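Local coordinates for protein probable porin (Pseudomonas aeruginosa, PDB 4FSP) that probably acts as an outer-membrane porin, a beta-barrel channel that lets small solutes cross the outer membrane of Pseudomonas aeruginosa, at residues P131-R139 with Y295-L303; I206-H215 with H226-I234. All coordinates share one frame; numbering follows the deposited sequence.

In the fold
Interaction 2 belongs to the barrel wall: residues 206-215 and 226-234 lie on the adjacent strands 210-219 and 223-235 of one antiparallel hairpin. Interaction 1 sits in the interior, its centre about 5 Å from the centre of the chain, where two long inward-folded loops meet. In sequence the hairpin is nested between the two halves of interaction 1, which closes a loop of 155 residues. The centres lie 20 Å apart, yet the contacts touch: P131 packs on F227 and H215, and Y302 on F227 and K231. The loop pair therefore leans against the lumenal face of this wall, consistent with loops that narrow the channel.

Interaction 1: P131-R139 with Y295-L303; sequences PTIQPNYGR and YLEGTDPYL
P131 lies over one face of the Y302 ring, its CA 4.0 Å from the ring centroid in a CH-pi contact, while its CB comes to 3.7 Å from Y302 CD2. The tyrosine reaches this spot because its CG is anti to the backbone N (chi1 -165°). Q134 brings its amide obliquely to the CD1 side of the same ring, the two planes 56° apart; R246, outside the two segments, adds a cation-pi contact. Deeper in, I133 crosses T299 at about a right angle, and its CD1 meets L296 CD1 at 4.2 Å. These are two loops that fold into the barrel lumen, an arrangement consistent with the pore constriction of OprD-family channels. Their backbones join through a bent hydrogen bond, D300 N to Q134 O (3.0 Å), and three waters fill in where the strands do not pair: one links P131 O to Y302 N, and the other two both donate to T299 OG1, a hydroxyl that itself donates to L296 O at 2.7 Å. Toward residues 136-139 the contact slackens. N136 sets its amide crosswise to the D300 carboxylate, but D300 OD1 lies nearest N136 CG, at 3.2 Å, and N136 OD1 and D300 OD1, two acceptors, are not bonded; the N136 oxygen instead takes G138 N in an Asx turn. A fourth water bridges N136 N and G298 O. Y137 to R139 are poorly ordered, and R139 NH1 bonds to Q143 OE1.

Interaction 2: I206-H215 with H226-I234; sequences IAPDWTGSYH and HFLGLKGRI. With C8E ((hydroxyethyloxy)tri(ethyloxy)octane), chain J; C8E ((hydroxyethyloxy)tri(ethyloxy)octane), chain I.
W210 lays the six-membered ring of its indole flat over G232, whose CA stands 3.4 Å from the ring centroid, 14° off the normal. With CG anti to the carbonyl carbon (chi1 -64°), the indole swings across to the neighbouring strand, and since G232 carries no side chain it settles on the backbone: the cross-strand aromatic-glycine pairing seen at non-hydrogen-bonded positions of barrel strands. L230 lies obliquely beside the indole, CD2 at 3.9 Å from W210 CZ3, and turns its other methyl, CD1, toward I206 CD1. A C8E detergent chain continues this apolar patch, running past I206 and G212 to Y214 CB and L228.

Beneath these side chains runs a regular antiparallel ladder, with paired bonds between T211 and K231, S213 and G229, and H215 and F227. Past W210 the ladder ends in a more bent bond, R233 N to D209 O (136°). On the strand's other side W210 O accepts both I206 N and A207 N, a classic bulge at the turn from strand 193-205. T211, S213, H215, F227 and K231 point to the other face, into the barrel. There the side chains of H215 and F227 run side by side, and D203 on the preceding strand holds both S213 OG and H215 NE2.

At the far end Y214 and H226 run alongside each other, and Y214 OH meets H226 ND1 at the imidazole edge, 2.7 Å away, either able to donate. A second C8E covers one face of the tyrosine, its C7 3.9 Å above the ring centre. With detergent on one side and S213 and H215 each bonded to D203 on the other, the wall is mainly apolar outside, Y214-H226 a polar pair at its rim, and polar toward the lumen, consistent with a membrane-spanning barrel.

Interaction 1: P131-R139 with Y295-L303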
# COMPACT_ATOMS: atom_id res chain seq x y z
N PRO A 131 0.25 3.46 -7.66
CA PRO A 131 -0.29 2.21 -8.21
C PRO A 131 0.80 1.20 -8.55
O PRO A 131 0.54 -0.00 -8.63
CB PRO A 131 -1.00 2.68 -9.50
CG PRO A 131 -1.42 4.09 -9.20
CD PRO A 131 -0.27 4.65 -8.37
N THR A 132 2.02 1.69 -8.74
CA THR A 132 3.14 0.83 -9.12
C THR A 132 4.03 0.52 -7.94
O THR A 132 4.98 -0.27 -8.06
CB THR A 132 4.03 1.53 -10.16
OG1 THR A 132 4.47 2.79 -9.62
CG2 THR A 132 3.26 1.79 -11.44
N ILE A 133 3.76 1.16 -6.81
CA ILE A 133 4.53 0.91 -5.60
C ILE A 133 3.79 1.42 -4.36
O ILE A 133 3.66 2.63 -4.17
CB ILE A 133 5.96 1.47 -5.71
CG1 ILE A 133 6.62 1.54 -4.32
CG2 ILE A 133 5.96 2.83 -6.42
CD1 ILE A 133 8.09 1.91 -4.36
N GLN A 134 3.28 0.48 -3.57
CA GLN A 134 2.48 0.72 -2.36
C GLN A 134 3.16 0.07 -1.15
O GLN A 134 3.59 -1.07 -1.24
CB GLN A 134 1.09 0.07 -2.51
CG GLN A 134 0.18 0.74 -3.50
CD GLN A 134 -0.76 1.70 -2.83
OE1 GLN A 134 -0.77 2.91 -3.11
NE2 GLN A 134 -1.58 1.17 -1.93
N PRO A 135 3.20 0.77 -0.00
CA PRO A 135 3.86 0.21 1.19
C PRO A 135 3.20 -1.07 1.66
O PRO A 135 2.01 -1.30 1.40
CB PRO A 135 3.67 1.30 2.25
CG PRO A 135 2.48 2.09 1.78
CD PRO A 135 2.50 2.04 0.28
N ASN A 136 3.97 -1.92 2.34
CA ASN A 136 3.38 -3.04 3.07
C ASN A 136 3.04 -2.54 4.48
O ASN A 136 3.92 -2.11 5.22
CB ASN A 136 4.35 -4.23 3.13
CG ASN A 136 3.69 -5.50 3.68
OD1 ASN A 136 2.73 -5.43 4.46
ND2 ASN A 136 4.21 -6.66 3.29
N TYR A 137 1.76 -2.57 4.85
CA TYR A 137 1.34 -1.95 6.11
C TYR A 137 1.18 -2.95 7.26
O TYR A 137 1.21 -2.56 8.43
CB TYR A 137 0.06 -1.14 5.91
CG TYR A 137 0.27 0.29 5.41
CD1 TYR A 137 1.26 1.10 5.96
CD2 TYR A 137 -0.52 0.81 4.39
CE1 TYR A 137 1.46 2.40 5.50
CE2 TYR A 137 -0.33 2.11 3.93
CZ TYR A 137 0.66 2.90 4.49
OH TYR A 137 0.84 4.19 4.03
N GLY A 138 1.02 -4.23 6.94
CA GLY A 138 0.75 -5.23 7.96
C GLY A 138 1.93 -5.61 8.84
O GLY A 138 1.82 -6.52 9.67
N ARG A 139 3.05 -4.92 8.67
CA ARG A 139 4.26 -5.23 9.42
C ARG A 139 4.47 -4.31 10.63
O ARG A 139 3.56 -3.60 11.04
CB ARG A 139 5.47 -5.16 8.51
CG ARG A 139 5.74 -6.45 7.76
CD ARG A 139 6.94 -6.30 6.85
NE ARG A 139 6.70 -5.27 5.84
CZ ARG A 139 7.58 -4.34 5.51
NH1 ARG A 139 8.77 -4.29 6.10
NH2 ARG A 139 7.28 -3.44 4.58
N TYR A 295 5.27 -6.95 -9.03
CA TYR A 295 5.44 -5.81 -8.13
C TYR A 295 6.70 -6.01 -7.29
O TYR A 295 7.27 -7.10 -7.29
CB TYR A 295 4.20 -5.61 -7.25
CG TYR A 295 3.70 -6.81 -6.43
CD1 TYR A 295 3.06 -7.89 -7.03
CD2 TYR A 295 3.79 -6.79 -5.04
CE1 TYR A 295 2.57 -8.95 -6.27
CE2 TYR A 295 3.31 -7.84 -4.28
CZ TYR A 295 2.69 -8.91 -4.89
OH TYR A 295 2.21 -9.94 -4.12
N LEU A 296 7.16 -4.97 -6.61
CA LEU A 296 8.47 -5.03 -5.95
C LEU A 296 8.41 -5.74 -4.60
O LEU A 296 7.39 -5.66 -3.89
CB LEU A 296 9.05 -3.63 -5.75
CG LEU A 296 9.18 -2.77 -7.01
CD1 LEU A 296 9.55 -1.33 -6.67
CD2 LEU A 296 10.20 -3.39 -7.95
N GLU A 297 9.48 -6.44 -4.25
CA GLU A 297 9.69 -6.89 -2.88
C GLU A 297 9.53 -5.72 -1.91
O GLU A 297 9.98 -4.59 -2.19
CB GLU A 297 11.10 -7.47 -2.71
CG GLU A 297 11.36 -8.75 -3.48
CD GLU A 297 12.67 -9.40 -3.07
OE1 GLU A 297 13.38 -8.84 -2.20
OE2 GLU A 297 13.00 -10.48 -3.61
N GLY A 298 8.89 -5.98 -0.78
CA GLY A 298 8.68 -4.95 0.23
C GLY A 298 7.40 -4.14 0.06
O GLY A 298 7.11 -3.27 0.89
N THR A 299 6.65 -4.42 -1.00
CA THR A 299 5.44 -3.66 -1.31
C THR A 299 4.21 -4.56 -1.30
O THR A 299 4.35 -5.77 -1.47
CB THR A 299 5.53 -2.97 -2.71
OG1 THR A 299 5.35 -3.94 -3.75
CG2 THR A 299 6.88 -2.25 -2.89
N ASP A 300 3.03 -3.99 -1.10
CA ASP A 300 1.79 -4.68 -1.43
C ASP A 300 1.41 -4.36 -2.88
O ASP A 300 1.63 -3.22 -3.35
CB ASP A 300 0.64 -4.19 -0.54
CG ASP A 300 0.78 -4.62 0.90
OD1 ASP A 300 1.59 -5.52 1.20
OD2 ASP A 300 0.05 -4.07 1.74
N PRO A 301 0.84 -5.34 -3.58
CA PRO A 301 0.41 -5.10 -4.96
C PRO A 301 -0.84 -4.22 -4.98
O PRO A 301 -1.75 -4.43 -4.17
CB PRO A 301 0.06 -6.50 -5.47
CG PRO A 301 -0.45 -7.23 -4.18
CD PRO A 301 0.35 -6.64 -3.05
N TYR A 302 -0.91 -3.25 -5.88
CA TYR A 302 -2.10 -2.40 -5.98
C TYR A 302 -3.27 -3.13 -6.65
O TYR A 302 -3.69 -2.77 -7.75
CB TYR A 302 -1.76 -1.15 -6.77
CG TYR A 302 -2.77 -0.04 -6.64
CD1 TYR A 302 -3.11 0.48 -5.39
CD2 TYR A 302 -3.38 0.50 -7.76
CE1 TYR A 302 -4.04 1.52 -5.26
CE2 TYR A 302 -4.31 1.55 -7.65
CZ TYR A 302 -4.63 2.05 -6.40
OH TYR A 302 -5.54 3.08 -6.29
N LEU A 303 -3.81 -4.15 -5.98
CA LEU A 303 -4.90 -4.94 -6.55
C LEU A 303 -6.09 -4.95 -5.58
O LEU A 303 -5.88 -4.95 -4.37
CB LEU A 303 -4.42 -6.37 -6.81
CG LEU A 303 -3.31 -6.61 -7.83
CD1 LEU A 303 -2.79 -8.04 -7.73
CD2 LEU A 303 -3.85 -6.36 -9.24
O HOH W 1 1.42 -2.43 -7.50
O HOH W 2 5.61 -2.60 -6.29
O HOH W 3 3.27 -2.15 -5.32
O HOH W 4 6.64 -1.36 2.57

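Interaction 2: I206-H215 with H226-I234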
# COMPACT_ATOMS: atom_id res chain seq x y z
N ILE A 206 -11.53 14.65 -12.94
CA ILE A 206 -12.40 14.80 -14.10
C ILE A 206 -13.63 15.61 -13.71
O ILE A 206 -14.15 16.41 -14.49
CB ILE A 206 -12.87 13.43 -14.60
CG1 ILE A 206 -11.66 12.59 -15.01
CG2 ILE A 206 -13.86 13.58 -15.75
CD1 ILE A 206 -11.89 11.10 -14.90
N ALA A 207 -14.11 15.36 -12.51
CA ALA A 207 -15.29 16.00 -11.97
C ALA A 207 -15.18 15.74 -10.48
O ALA A 207 -14.35 14.92 -10.07
CB ALA A 207 -16.55 15.37 -12.55
N PRO A 208 -15.97 16.45 -9.67
CA PRO A 208 -15.73 16.34 -8.22
C PRO A 208 -15.77 14.91 -7.66
O PRO A 208 -15.03 14.61 -6.73
CB PRO A 208 -16.82 17.23 -7.61
CG PRO A 208 -17.73 17.63 -8.75
CD PRO A 208 -16.94 17.51 -10.00
N ASP A 209 -16.60 14.04 -8.24
CA ASP A 209 -16.66 12.66 -7.78
C ASP A 209 -15.87 11.67 -8.66
O ASP A 209 -15.98 10.46 -8.48
CB ASP A 209 -18.12 12.20 -7.70
CG ASP A 209 -18.90 12.93 -6.63
OD1 ASP A 209 -18.38 13.07 -5.49
OD2 ASP A 209 -20.03 13.37 -6.93
N TRP A 210 -15.12 12.17 -9.64
CA TRP A 210 -14.42 11.30 -10.59
C TRP A 210 -12.96 11.66 -10.79
O TRP A 210 -12.61 12.82 -11.04
CB TRP A 210 -15.15 11.27 -11.94
CG TRP A 210 -16.50 10.67 -11.81
CD1 TRP A 210 -17.64 11.31 -11.43
CD2 TRP A 210 -16.85 9.29 -12.00
NE1 TRP A 210 -18.69 10.42 -11.39
CE2 TRP A 210 -18.23 9.18 -11.74
CE3 TRP A 210 -16.14 8.16 -12.38
CZ2 TRP A 210 -18.91 7.96 -11.84
CZ3 TRP A 210 -16.81 6.95 -12.47
CH2 TRP A 210 -18.19 6.86 -12.21
N THR A 211 -12.11 10.64 -10.71
CA THR A 211 -10.69 10.83 -10.92
C THR A 211 -10.13 9.74 -11.82
O THR A 211 -10.45 8.55 -11.67
CB THR A 211 -9.94 10.80 -9.55
OG1 THR A 211 -10.45 11.85 -8.72
CG2 THR A 211 -8.45 11.01 -9.75
N GLY A 212 -9.30 10.14 -12.78
CA GLY A 212 -8.62 9.19 -13.64
C GLY A 212 -7.13 9.29 -13.43
O GLY A 212 -6.60 10.39 -13.23
N SER A 213 -6.43 8.15 -13.47
CA SER A 213 -4.99 8.14 -13.25
C SER A 213 -4.25 7.29 -14.28
O SER A 213 -4.73 6.24 -14.69
CB SER A 213 -4.69 7.56 -11.86
OG SER A 213 -5.34 8.32 -10.87
N TYR A 214 -3.07 7.76 -14.66
CA TYR A 214 -2.12 6.96 -15.43
C TYR A 214 -0.79 6.94 -14.68
O TYR A 214 -0.29 7.98 -14.25
CB TYR A 214 -1.89 7.54 -16.83
CG TYR A 214 -0.73 6.86 -17.49
CD1 TYR A 214 -0.90 5.68 -18.18
CD2 TYR A 214 0.57 7.37 -17.36
CE1 TYR A 214 0.18 5.02 -18.76
CE2 TYR A 214 1.64 6.72 -17.91
CZ TYR A 214 1.45 5.55 -18.62
OH TYR A 214 2.55 4.93 -19.18
N HIS A 215 -0.18 5.76 -14.56
CA HIS A 215 1.14 5.67 -13.93
C HIS A 215 2.02 4.66 -14.65
O HIS A 215 1.55 3.62 -15.13
CB HIS A 215 1.04 5.31 -12.45
CG HIS A 215 0.40 6.39 -11.64
ND1 HIS A 215 1.13 7.27 -10.87
CD2 HIS A 215 -0.89 6.76 -11.51
CE1 HIS A 215 0.31 8.12 -10.28
NE2 HIS A 215 -0.92 7.85 -10.67
N HIS A 226 2.42 -0.45 -17.07
CA HIS A 226 1.55 0.69 -17.32
C HIS A 226 0.29 0.50 -16.50
O HIS A 226 -0.26 -0.60 -16.45
CB HIS A 226 1.17 0.78 -18.81
CG HIS A 226 2.32 1.06 -19.72
ND1 HIS A 226 2.73 2.34 -20.04
CD2 HIS A 226 3.14 0.23 -20.41
CE1 HIS A 226 3.76 2.29 -20.86
NE2 HIS A 226 4.03 1.02 -21.11
N PHE A 227 -0.17 1.56 -15.84
CA PHE A 227 -1.40 1.50 -15.05
C PHE A 227 -2.37 2.55 -15.53
O PHE A 227 -1.98 3.70 -15.78
CB PHE A 227 -1.10 1.75 -13.56
CG PHE A 227 -2.34 1.99 -12.74
CD1 PHE A 227 -2.87 3.28 -12.60
CD2 PHE A 227 -2.99 0.93 -12.12
CE1 PHE A 227 -4.03 3.50 -11.84
CE2 PHE A 227 -4.15 1.15 -11.35
CZ PHE A 227 -4.67 2.44 -11.21
N LEU A 228 -3.66 2.19 -15.58
CA LEU A 228 -4.72 3.15 -15.88
C LEU A 228 -5.87 2.87 -14.95
O LEU A 228 -6.29 1.72 -14.82
CB LEU A 228 -5.19 3.03 -17.34
CG LEU A 228 -6.26 4.04 -17.78
CD1 LEU A 228 -5.71 5.48 -17.70
CD2 LEU A 228 -6.74 3.74 -19.20
N GLY A 229 -6.37 3.91 -14.30
CA GLY A 229 -7.40 3.71 -13.29
C GLY A 229 -8.47 4.79 -13.28
O GLY A 229 -8.25 5.93 -13.69
N LEU A 230 -9.63 4.44 -12.77
CA LEU A 230 -10.75 5.38 -12.69
C LEU A 230 -11.47 5.13 -11.38
O LEU A 230 -11.82 3.99 -11.06
CB LEU A 230 -11.74 5.12 -13.85
CG LEU A 230 -13.03 5.96 -13.79
CD1 LEU A 230 -12.69 7.42 -14.02
CD2 LEU A 230 -14.09 5.49 -14.83
N LYS A 231 -11.67 6.20 -10.60
CA LYS A 231 -12.48 6.10 -9.39
C LYS A 231 -13.65 7.06 -9.44
O LYS A 231 -13.48 8.23 -9.80
CB LYS A 231 -11.62 6.43 -8.18
CG LYS A 231 -10.48 5.45 -7.95
CD LYS A 231 -9.62 5.96 -6.81
CE LYS A 231 -8.61 4.93 -6.36
NZ LYS A 231 -8.00 5.36 -5.08
N GLY A 232 -14.84 6.58 -9.06
CA GLY A 232 -16.03 7.41 -9.08
C GLY A 232 -16.97 7.16 -7.91
O GLY A 232 -16.95 6.06 -7.33
N ARG A 233 -17.77 8.17 -7.56
CA ARG A 233 -18.80 8.05 -6.52
C ARG A 233 -20.10 8.67 -7.02
O ARG A 233 -20.08 9.76 -7.58
CB ARG A 233 -18.40 8.82 -5.25
CG ARG A 233 -16.93 8.79 -4.92
CD ARG A 233 -16.50 7.39 -4.53
NE ARG A 233 -15.05 7.20 -4.48
CZ ARG A 233 -14.31 7.34 -3.38
NH1 ARG A 233 -14.89 7.68 -2.24
NH2 ARG A 233 -13.00 7.14 -3.43
N ILE A 234 -21.22 7.99 -6.82
CA ILE A 234 -22.52 8.62 -7.05
C ILE A 234 -23.34 8.54 -5.76
O ILE A 234 -23.13 7.63 -4.96
CB ILE A 234 -23.30 7.96 -8.20
CG1 ILE A 234 -23.89 6.63 -7.76
CG2 ILE A 234 -22.40 7.76 -9.41
CD1 ILE A 234 -24.57 5.88 -8.88
C1 C8E J . -5.01 9.22 -17.08
C2 C8E J . -5.82 10.47 -17.36
C3 C8E J . -7.27 10.05 -17.19
C4 C8E J . -8.01 10.21 -18.50
C5 C8E J . -9.52 10.14 -18.20
C6 C8E J . -10.19 11.37 -18.84
C7 C8E J . -11.73 11.28 -18.78
C8 C8E J . -12.24 12.49 -19.56
O9 C8E J . -13.67 12.68 -19.46
C10 C8E J . -13.93 14.00 -19.96
C11 C8E J . -15.40 14.35 -19.80
O12 C8E J . -15.36 15.70 -19.28
C4 C8E I . -1.30 10.79 -20.10
C5 C8E I . -0.94 9.37 -20.49
C6 C8E I . 0.49 9.23 -21.02
C7 C8E I . 0.63 7.85 -21.65
C8 C8E I . 2.01 7.56 -22.21
O9 C8E I . 2.15 6.17 -22.44
C10 C8E I . 3.18 5.87 -23.36
C11 C8E I . 3.39 4.36 -23.39
O12 C8E I . 4.54 3.99 -24.13